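Local coordinates for scaffolding protein (Clostridium cellulolyticum, PDB 1G43) that probably binds crystalline cellulose through this family IIIa carbohydrate-binding domain of the cellulosome scaffoldin, a calcium-binding beta-sandwich, at residues F10-S15 against W132-A137; L43-T48 against Q144-F149. All coordinates share one frame; numbering follows the deposited sequence.

How the contacts relate
Both contacts lie in one beta-sandwich domain of family CBM3, with centres 12 Å apart. Their segments alternate along the chain: 10-15, 43-48, 132-137, then 144-149. Contact 1 joins the end of strand 6-11, in one sheet, to the long loop between strands 126-127 and 147-150. Contact 2 pairs strands 41-47 and 147-150 inside the other sheet. The two contacts touch at Ser133, whose OG lies 2.7 Å from Lys145 O and 2.8 Å from Tyr46 N, both probable hydrogen bonds. The loop of contact 1 thus ties an edge of one sheet to the strand of the other that runs on to the calcium site.

Contact 1: F10-S15 against W132-A137; sequences FNNGSS and WSYTAA
The backbone oxygen of Ala137 is gripped by two backbone amides just past the end of strand 6-11. Asn12 N donates to Ala137 O at 2.9 Å, in the carbonyl plane and nearly straight. Ser14 N also reaches Ala137 O, at 3.0 Å, but from well above that plane. The side chain of Asn12 adds two more bonds. Its CG sits between the backbone N and the carbonyl carbon (chi1 51°). Asn12 OD1 accepts from Ala137 N at 3.0 Å. Asn12 ND2 donates to Thr135 O at 2.8 Å, a more bent bond of 138° with the donor above the carbonyl plane. The Asn12 amide therefore reads both a donor and an acceptor of the loop backbone, which fixes its rotation. The Asn12 side chain crosses that of Tyr134 at about a right angle, with Asn12 ND2 3.7 Å from Tyr134 CE1 and the amide and ring planes 32° apart.

Tyr134 makes the shortest bond, from OH to Ser15 O at 2.6 Å, with that oxygen at the ring edge. Ser15 OG sits near Tyr134 CE1 and bonds to Gln128. The Phe10 ring makes loose apolar contacts, with Phe10 CD2 4.5 Å from Ala137 CB and CE2 near Thr135 CG2. Thr135 O lies at the edge of the same ring, which also meets Trp143.

Gly13 N donates to Asn11 OD1 at 2.8 Å, forming an Asx turn. Four of the five hydrogen bonds between the two segments use backbone atoms of 132-137. The buried Asn12 amide thus finds backbone partners and holds this irregular segment against the end of strand 6-11.

Contact 2: L43-T48 against Q144-F149; sequences LRYYYT and QKISAF. With CA (calcium ion), chain B.
Arg44 and Ser147 form an antiparallel hydrogen-bonded pair. Arg44 N donates to Ser147 O at 2.8 Å, and Ser147 N returns a longer bond to Arg44 O at 3.2 Å. Next to it, Leu43 and Ala148 are a non-hydrogen-bonded pair. The tightly packed face carries Leu43 and Ala148, with Leu43 CD2 against Ala148 CB at 3.7 Å. Ile146 CG2 meets Tyr45 CD1 at the same distance, where the two side chains cross obliquely. Val8 and Phe26 of the facing sheet cover this buried side.

The face of Arg44 and Ser147 is the solvent side, where Arg44 and Phe149 are partly exposed, though its side chains still lie close together. Arg44 is extended from CG to NE and runs past the Phe149 ring, with its CD 3.5 Å from Phe149 CE1. Phe149 CZ lies over one face of the Arg44 guanidinium, 3.4 Å from NH1, with the two planes 50° apart. Arg44 NH1 donates to Tyr46 OH at 3.0 Å, while Glu96 makes a long, weak ion pair with NE. Ser147 OG sits 3.1 Å from Arg44 CB and at the edge of the Tyr46 ring.

Past the pairing, Thr48 binds calcium through O and OG1, together with a water and with Asp50, Asp127, Asn130 and Asp131. Strand 41-47 is central in its five-stranded sheet, between strands 91-99 and 147-150.

Contact 1: F10-S15 against W132-A137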
loop_
_atom_site.group_PDB
_atom_site.type_symbol
_atom_site.label_atom_id
_atom_site.label_comp_id
_atom_site.label_asym_id
_atom_site.label_seq_id
_atom_site.Cartn_x
_atom_site.Cartn_y
_atom_site.Cartn_z
ATOM N N PHE A 10 -4.021 1.637 -7.910
ATOM C CA PHE A 10 -2.976 0.666 -7.677
ATOM C C PHE A 10 -2.358 0.120 -8.965
ATOM O O PHE A 10 -2.964 0.201 -10.020
ATOM C CB PHE A 10 -3.608 -0.460 -6.854
ATOM C CG PHE A 10 -2.753 -1.679 -6.701
ATOM C CD1 PHE A 10 -1.925 -1.825 -5.611
ATOM C CD2 PHE A 10 -2.809 -2.694 -7.633
ATOM C CE1 PHE A 10 -1.147 -2.989 -5.436
ATOM C CE2 PHE A 10 -2.051 -3.842 -7.480
ATOM C CZ PHE A 10 -1.217 -3.994 -6.380
ATOM N N ASN A 11 -1.138 -0.413 -8.864
ATOM C CA ASN A 11 -0.426 -1.036 -9.990
ATOM C C ASN A 11 0.782 -1.766 -9.410
ATOM O O ASN A 11 1.250 -1.413 -8.327
ATOM C CB ASN A 11 -0.012 0.014 -11.068
ATOM C CG ASN A 11 1.484 0.426 -11.023
ATOM O OD1 ASN A 11 2.397 -0.398 -11.164
ATOM N ND2 ASN A 11 1.728 1.731 -10.864
ATOM N N ASN A 12 1.237 -2.819 -10.077
ATOM C CA ASN A 12 2.421 -3.550 -9.639
ATOM C C ASN A 12 3.311 -3.829 -10.859
ATOM O O ASN A 12 4.019 -4.831 -10.918
ATOM C CB ASN A 12 2.044 -4.869 -8.945
ATOM C CG ASN A 12 1.085 -5.698 -9.761
ATOM O OD1 ASN A 12 0.964 -5.517 -10.979
ATOM N ND2 ASN A 12 0.399 -6.622 -9.100
ATOM N N GLY A 13 3.278 -2.930 -11.834
ATOM C CA GLY A 13 4.089 -3.114 -13.029
ATOM C C GLY A 13 3.898 -4.500 -13.614
ATOM O O GLY A 13 4.847 -5.118 -14.117
ATOM N N SER A 14 2.665 -4.987 -13.521
ATOM C CA SER A 14 2.296 -6.291 -14.026
ATOM C C SER A 14 3.357 -7.371 -13.716
ATOM O O SER A 14 3.947 -7.942 -14.625
ATOM C CB SER A 14 2.048 -6.208 -15.543
ATOM O OG SER A 14 1.370 -7.373 -15.999
ATOM N N SER A 15 3.584 -7.633 -12.425
ATOM C CA SER A 15 4.556 -8.638 -11.986
ATOM C C SER A 15 4.032 -10.045 -12.276
ATOM O O SER A 15 2.818 -10.282 -12.254
ATOM C CB SER A 15 4.842 -8.496 -10.478
ATOM O OG SER A 15 3.630 -8.553 -9.720
ATOM N N TRP A 132 -4.608 -12.602 -1.961
ATOM C CA TRP A 132 -5.845 -11.878 -1.962
ATOM C C TRP A 132 -5.779 -10.533 -2.684
ATOM O O TRP A 132 -6.659 -10.224 -3.465
ATOM C CB TRP A 132 -6.283 -11.662 -0.520
ATOM C CG TRP A 132 -7.706 -11.329 -0.402
ATOM C CD1 TRP A 132 -8.756 -12.204 -0.400
ATOM C CD2 TRP A 132 -8.270 -10.019 -0.308
ATOM N NE1 TRP A 132 -9.939 -11.517 -0.306
ATOM C CE2 TRP A 132 -9.668 -10.171 -0.250
ATOM C CE3 TRP A 132 -7.726 -8.729 -0.265
ATOM C CZ2 TRP A 132 -10.527 -9.085 -0.154
ATOM C CZ3 TRP A 132 -8.576 -7.654 -0.168
ATOM C CH2 TRP A 132 -9.967 -7.837 -0.113
ATOM N N SER A 133 -4.757 -9.723 -2.431
ATOM C CA SER A 133 -4.707 -8.423 -3.102
ATOM C C SER A 133 -4.013 -8.460 -4.454
ATOM O O SER A 133 -3.786 -7.424 -5.050
ATOM C CB SER A 133 -3.992 -7.387 -2.235
ATOM O OG SER A 133 -4.642 -7.235 -0.993
ATOM N N TYR A 134 -3.683 -9.644 -4.947
ATOM C CA TYR A 134 -2.968 -9.707 -6.204
ATOM C C TYR A 134 -3.750 -9.707 -7.496
ATOM O O TYR A 134 -4.744 -10.404 -7.670
ATOM C CB TYR A 134 -2.008 -10.918 -6.231
ATOM C CG TYR A 134 -1.254 -11.069 -7.568
ATOM C CD1 TYR A 134 -0.221 -10.199 -7.918
ATOM C CD2 TYR A 134 -1.644 -12.029 -8.512
ATOM C CE1 TYR A 134 0.406 -10.276 -9.190
ATOM C CE2 TYR A 134 -1.022 -12.111 -9.787
ATOM C CZ TYR A 134 -0.006 -11.231 -10.112
ATOM O OH TYR A 134 0.574 -11.291 -11.345
ATOM N N THR A 135 -3.271 -8.880 -8.403
ATOM C CA THR A 135 -3.788 -8.800 -9.747
ATOM C C THR A 135 -2.706 -8.142 -10.579
ATOM O O THR A 135 -2.088 -7.165 -10.167
ATOM C CB THR A 135 -5.096 -8.003 -9.858
ATOM O OG1 THR A 135 -5.596 -8.166 -11.186
ATOM C CG2 THR A 135 -4.878 -6.531 -9.595
ATOM N N ALA A 136 -2.455 -8.700 -11.753
ATOM C CA ALA A 136 -1.434 -8.136 -12.630
ATOM C C ALA A 136 -1.998 -6.841 -13.180
ATOM O O ALA A 136 -2.926 -6.856 -13.966
ATOM C CB ALA A 136 -1.117 -9.101 -13.746
ATOM N N ALA A 137 -1.451 -5.721 -12.717
ATOM C CA ALA A 137 -1.877 -4.397 -13.130
ATOM C C ALA A 137 -0.624 -3.662 -13.565
ATOM O O ALA A 137 0.264 -3.367 -12.749
ATOM C CB ALA A 137 -2.519 -3.693 -11.980
#

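Contact 2: L43-T48 against Q144-F149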
loop_
_atom_site.group_PDB
_atom_site.type_symbol
_atom_site.label_atom_id
_atom_site.label_comp_id
_atom_site.label_asym_id
_atom_site.label_seq_id
_atom_site.Cartn_x
_atom_site.Cartn_y
_atom_site.Cartn_z
ATOM N N LEU A 43 -2.003 1.968 4.632
ATOM C CA LEU A 43 -2.362 1.243 3.431
ATOM C C LEU A 43 -2.061 -0.230 3.722
ATOM O O LEU A 43 -1.070 -0.545 4.395
ATOM C CB LEU A 43 -1.539 1.773 2.246
ATOM C CG LEU A 43 -1.967 3.148 1.724
ATOM C CD1 LEU A 43 -0.852 3.822 0.962
ATOM C CD2 LEU A 43 -3.194 2.990 0.840
ATOM N N ARG A 44 -2.916 -1.122 3.236
ATOM C CA ARG A 44 -2.730 -2.547 3.450
ATOM C C ARG A 44 -2.782 -3.395 2.178
ATOM O O ARG A 44 -3.583 -3.139 1.273
ATOM C CB ARG A 44 -3.782 -3.071 4.406
ATOM C CG ARG A 44 -3.720 -2.498 5.788
ATOM C CD ARG A 44 -4.717 -3.231 6.630
ATOM N NE ARG A 44 -4.584 -2.919 8.033
ATOM C CZ ARG A 44 -5.520 -3.211 8.930
ATOM N NH1 ARG A 44 -6.628 -3.825 8.539
ATOM N NH2 ARG A 44 -5.363 -2.876 10.204
ATOM N N TYR A 45 -1.941 -4.425 2.130
ATOM C CA TYR A 45 -1.859 -5.332 0.974
ATOM C C TYR A 45 -1.869 -6.759 1.507
ATOM O O TYR A 45 -0.904 -7.193 2.115
ATOM C CB TYR A 45 -0.559 -5.088 0.196
ATOM C CG TYR A 45 -0.416 -5.932 -1.062
ATOM C CD1 TYR A 45 -0.913 -5.488 -2.273
ATOM C CD2 TYR A 45 0.164 -7.194 -1.017
ATOM C CE1 TYR A 45 -0.847 -6.283 -3.419
ATOM C CE2 TYR A 45 0.241 -8.003 -2.161
ATOM C CZ TYR A 45 -0.278 -7.536 -3.358
ATOM O OH TYR A 45 -0.275 -8.328 -4.480
ATOM N N TYR A 46 -2.939 -7.491 1.238
ATOM C CA TYR A 46 -3.088 -8.848 1.751
ATOM C C TYR A 46 -2.519 -9.984 0.886
ATOM O O TYR A 46 -2.730 -10.016 -0.307
ATOM C CB TYR A 46 -4.560 -9.082 2.061
ATOM C CG TYR A 46 -5.090 -8.210 3.194
ATOM C CD1 TYR A 46 -5.443 -6.873 2.982
ATOM C CD2 TYR A 46 -5.235 -8.731 4.470
ATOM C CE1 TYR A 46 -5.939 -6.079 4.021
ATOM C CE2 TYR A 46 -5.718 -7.956 5.517
ATOM C CZ TYR A 46 -6.075 -6.630 5.290
ATOM O OH TYR A 46 -6.581 -5.895 6.342
ATOM N N TYR A 47 -1.817 -10.929 1.498
ATOM C CA TYR A 47 -1.206 -12.025 0.744
ATOM C C TYR A 47 -1.031 -13.304 1.534
ATOM O O TYR A 47 -1.277 -13.339 2.747
ATOM C CB TYR A 47 0.182 -11.607 0.257
ATOM C CG TYR A 47 1.151 -11.305 1.389
ATOM C CD1 TYR A 47 1.013 -10.150 2.149
ATOM C CD2 TYR A 47 2.193 -12.175 1.710
ATOM C CE1 TYR A 47 1.872 -9.852 3.189
ATOM C CE2 TYR A 47 3.078 -11.890 2.765
ATOM C CZ TYR A 47 2.903 -10.711 3.495
ATOM O OH TYR A 47 3.758 -10.344 4.491
ATOM N N THR A 48 -0.612 -14.366 0.832
ATOM C CA THR A 48 -0.323 -15.633 1.485
ATOM C C THR A 48 1.189 -15.757 1.495
ATOM O O THR A 48 1.857 -15.673 0.470
ATOM C CB THR A 48 -0.975 -16.878 0.801
ATOM O OG1 THR A 48 -0.819 -16.812 -0.619
ATOM C CG2 THR A 48 -2.473 -16.973 1.186
ATOM N N GLN A 144 -10.085 -2.537 -5.804
ATOM C CA GLN A 144 -10.756 -2.601 -4.515
ATOM C C GLN A 144 -10.244 -3.652 -3.535
ATOM O O GLN A 144 -10.777 -3.775 -2.417
ATOM C CB GLN A 144 -12.235 -2.853 -4.768
ATOM C CG GLN A 144 -13.116 -2.326 -3.691
ATOM C CD GLN A 144 -13.520 -0.896 -3.950
ATOM O OE1 GLN A 144 -13.130 -0.286 -4.982
ATOM N NE2 GLN A 144 -14.309 -0.336 -3.023
ATOM N N LYS A 145 -9.237 -4.423 -3.940
ATOM C CA LYS A 145 -8.708 -5.452 -3.050
ATOM C C LYS A 145 -7.540 -4.990 -2.152
ATOM O O LYS A 145 -6.844 -5.799 -1.521
ATOM C CB LYS A 145 -8.303 -6.705 -3.835
ATOM C CG LYS A 145 -9.452 -7.534 -4.398
ATOM C CD LYS A 145 -10.423 -7.922 -3.321
ATOM C CE LYS A 145 -11.212 -9.179 -3.685
ATOM N NZ LYS A 145 -10.328 -10.385 -3.604
ATOM N N ILE A 146 -7.317 -3.686 -2.100
ATOM C CA ILE A 146 -6.297 -3.166 -1.207
ATOM C C ILE A 146 -7.049 -2.180 -0.333
ATOM O O ILE A 146 -8.130 -1.711 -0.708
ATOM C CB ILE A 146 -5.129 -2.508 -1.964
ATOM C CG1 ILE A 146 -5.626 -1.705 -3.158
ATOM C CG2 ILE A 146 -4.128 -3.583 -2.384
ATOM C CD1 ILE A 146 -5.773 -0.231 -2.866
ATOM N N SER A 147 -6.520 -1.871 0.838
ATOM C CA SER A 147 -7.248 -0.969 1.709
ATOM C C SER A 147 -6.450 0.210 2.176
ATOM O O SER A 147 -5.217 0.166 2.277
ATOM C CB SER A 147 -7.743 -1.722 2.911
ATOM O OG SER A 147 -6.698 -2.542 3.372
ATOM N N ALA A 148 -7.186 1.271 2.462
ATOM C CA ALA A 148 -6.625 2.510 2.941
ATOM C C ALA A 148 -7.451 2.905 4.143
ATOM O O ALA A 148 -8.692 2.913 4.077
ATOM C CB ALA A 148 -6.711 3.571 1.878
ATOM N N PHE A 149 -6.749 3.205 5.240
ATOM C CA PHE A 149 -7.353 3.621 6.502
ATOM C C PHE A 149 -6.896 5.014 6.842
ATOM O O PHE A 149 -5.724 5.354 6.695
ATOM C CB PHE A 149 -6.920 2.722 7.655
ATOM C CG PHE A 149 -7.447 1.331 7.568
ATOM C CD1 PHE A 149 -6.853 0.402 6.730
ATOM C CD2 PHE A 149 -8.550 0.955 8.312
ATOM C CE1 PHE A 149 -7.353 -0.889 6.632
ATOM C CE2 PHE A 149 -9.059 -0.333 8.221
ATOM C CZ PHE A 149 -8.448 -1.259 7.367
HETATM CA CA CA B . 1.290 -16.454 -1.754
HETATM O O HOH W 1 2.946 -14.282 -2.194
#